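PDB 1ACF: profilin I from Acanthamoeba castellanii, which binds monomeric actin in a 1:1 complex, restraining its polymerization at high concentration and promoting it at low concentration, and also binds the membrane lipid PIP2. Local coordinates for residues Val113-Leu116 with Ala117-Leu120. Residues are numbered along the deposited sequence; the frame is centred on the assembly and turned at random.
Sequences VEKL and ADYL
Val113 O accepts the amide of Ala117 (N to O 2.9 Å), the first of four i to i+4 bonds that carry the helix through Leu120; the branched apolar side chain of Val113 suits burial against Ile87, Val89 and Leu96. The methyl CB of Ala117 packs against the preceding turn, 3.4 Å from Glu114 O; so small a side chain suits a buried face pressed on a sheet. Glu114 O takes the nearly straight bond from Asp118 N (3.1 Å, 169° at the hydrogen). One turn apart, the carboxylates of Glu114 and Asp118 might be expected to repel, but Glu114 OE1 and Asp118 OD1 both form salt bridges to Arg75, which probably offsets this, and Glu114 OE2 is also hydrogen-bonded by Ser76 and Tyr78. Lys115, an actin-binding residue, suits the exposed side, where its long chain can reach outward. Its NZ stays 4.6 Å from Asp118 OD2, too far for a salt bridge, though the opposite charges probably attract weakly. Lys115 O receives Tyr119 N, and the ring of Tyr119, with CG anti to the backbone N (chi1 166°), swings outward from the helix. Leu116 forks between two neighbours one turn on: CD2 lies obliquely by the Tyr119 ring, 4.3 Å from its CD1, while CD1 lies 4.3 Å from CD1 of Leu120. Leu120 N approaches Leu116 O from above the carbonyl plane, 36° out of it. Amphipathic in this way, helix 106-121 lays Val113 and Ala117 on strands 84-90 and 94-100 of the antiparallel profilin sheet, with Leu116 and Leu120 meeting Leu96 and reaching across to helix 2-11 at Leu10 and Tyr5.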
ATOM      1  N   VAL A 113      -4.819  -7.384   1.544  1.00  4.86           N
ATOM      2  CA  VAL A 113      -3.629  -6.664   2.021  1.00  5.05           C
ATOM      3  C   VAL A 113      -3.550  -6.695   3.570  1.00  2.51           C
ATOM      4  O   VAL A 113      -2.489  -7.065   4.073  1.00  2.73           O
ATOM      5  CB  VAL A 113      -3.515  -5.225   1.505  1.00  6.14           C
ATOM      6  CG1 VAL A 113      -2.171  -4.584   1.855  1.00  4.65           C
ATOM      7  CG2 VAL A 113      -3.799  -5.097   0.007  1.00 10.67           C
ATOM      8  N   GLU A 114      -4.637  -6.403   4.226  1.00  3.83           N
ATOM      9  CA  GLU A 114      -4.874  -6.421   5.647  1.00  5.35           C
ATOM     10  C   GLU A 114      -4.572  -7.795   6.237  1.00  7.27           C
ATOM     11  O   GLU A 114      -3.845  -7.922   7.244  1.00  7.32           O
ATOM     12  CB  GLU A 114      -6.293  -6.008   6.018  1.00  8.61           C
ATOM     13  CG  GLU A 114      -6.681  -4.536   5.836  1.00  5.12           C
ATOM     14  CD  GLU A 114      -6.084  -3.525   6.729  1.00 12.05           C
ATOM     15  OE1 GLU A 114      -5.380  -4.030   7.639  1.00 12.52           O
ATOM     16  OE2 GLU A 114      -6.193  -2.294   6.719  1.00 11.68           O
ATOM     17  N   LYS A 115      -4.965  -8.877   5.593  1.00  6.38           N
ATOM     18  CA  LYS A 115      -4.647 -10.229   6.051  1.00  6.27           C
ATOM     19  C   LYS A 115      -3.181 -10.575   5.848  1.00  6.78           C
ATOM     20  O   LYS A 115      -2.666 -11.343   6.692  1.00  8.30           O
ATOM     21  CB  LYS A 115      -5.461 -11.293   5.348  1.00  6.38           C
ATOM     22  CG  LYS A 115      -6.699 -11.677   6.077  1.00  6.59           C
ATOM     23  CD  LYS A 115      -7.164 -10.645   7.070  1.00  6.31           C
ATOM     24  CE  LYS A 115      -8.320 -11.310   7.842  1.00  9.44           C
ATOM     25  NZ  LYS A 115      -9.129 -10.309   8.581  1.00 12.55           N
ATOM     26  N   LEU A 116      -2.522 -10.129   4.781  1.00  7.77           N
ATOM     27  CA  LEU A 116      -1.110 -10.413   4.534  1.00  6.23           C
ATOM     28  C   LEU A 116      -0.275  -9.617   5.591  1.00  6.05           C
ATOM     29  O   LEU A 116       0.826 -10.037   5.871  1.00  8.53           O
ATOM     30  CB  LEU A 116      -0.596  -9.966   3.154  1.00  4.06           C
ATOM     31  CG  LEU A 116       0.324 -10.793   2.317  1.00  2.72           C
ATOM     32  CD1 LEU A 116       1.412 -10.041   1.550  1.00  2.73           C
ATOM     33  CD2 LEU A 116       0.927 -11.946   3.047  1.00  5.27           C
ATOM     34  N   ALA A 117      -0.801  -8.480   5.995  1.00  7.99           N
ATOM     35  CA  ALA A 117      -0.133  -7.621   7.008  1.00  5.45           C
ATOM     36  C   ALA A 117      -0.125  -8.430   8.343  1.00  7.95           C
ATOM     37  O   ALA A 117       0.968  -8.553   8.903  1.00  8.83           O
ATOM     38  CB  ALA A 117      -0.790  -6.328   7.145  1.00  2.00           C
ATOM     39  N   ASP A 118      -1.291  -8.914   8.725  1.00  7.90           N
ATOM     40  CA  ASP A 118      -1.493  -9.743   9.894  1.00 10.74           C
ATOM     41  C   ASP A 118      -0.533 -10.928   9.892  1.00 13.46           C
ATOM     42  O   ASP A 118       0.084 -11.237  10.932  1.00 16.35           O
ATOM     43  CB  ASP A 118      -2.927 -10.276  10.073  1.00  8.84           C
ATOM     44  CG  ASP A 118      -3.861  -9.210  10.622  1.00 11.67           C
ATOM     45  OD1 ASP A 118      -3.421  -8.149  11.085  1.00 11.99           O
ATOM     46  OD2 ASP A 118      -5.096  -9.450  10.545  1.00 15.46           O
ATOM     47  N   TYR A 119      -0.431 -11.604   8.756  1.00 12.62           N
ATOM     48  CA  TYR A 119       0.488 -12.769   8.674  1.00  9.65           C
ATOM     49  C   TYR A 119       1.936 -12.342   8.798  1.00 10.95           C
ATOM     50  O   TYR A 119       2.747 -13.054   9.430  1.00  8.85           O
ATOM     51  CB  TYR A 119       0.126 -13.578   7.438  1.00  7.81           C
ATOM     52  CG  TYR A 119       1.105 -14.609   6.981  1.00  5.42           C
ATOM     53  CD1 TYR A 119       2.270 -14.294   6.342  1.00  7.02           C
ATOM     54  CD2 TYR A 119       0.837 -15.969   7.240  1.00  7.14           C
ATOM     55  CE1 TYR A 119       3.153 -15.279   5.910  1.00  7.06           C
ATOM     56  CE2 TYR A 119       1.708 -16.959   6.875  1.00  5.16           C
ATOM     57  CZ  TYR A 119       2.861 -16.601   6.212  1.00  8.21           C
ATOM     58  OH  TYR A 119       3.782 -17.572   5.832  1.00 17.81           O
ATOM     59  N   LEU A 120       2.286 -11.192   8.223  1.00 10.21           N
ATOM     60  CA  LEU A 120       3.639 -10.692   8.233  1.00 11.53           C
ATOM     61  C   LEU A 120       4.089 -10.182   9.622  1.00  9.44           C
ATOM     62  O   LEU A 120       5.249 -10.339   9.935  1.00  9.04           O
ATOM     63  CB  LEU A 120       3.943  -9.764   7.097  1.00 12.08           C
ATOM     64  CG  LEU A 120       4.014 -10.292   5.657  1.00 12.01           C
ATOM     65  CD1 LEU A 120       4.145  -9.079   4.741  1.00 10.66           C
ATOM     66  CD2 LEU A 120       5.121 -11.305   5.525  1.00  8.15           C
TER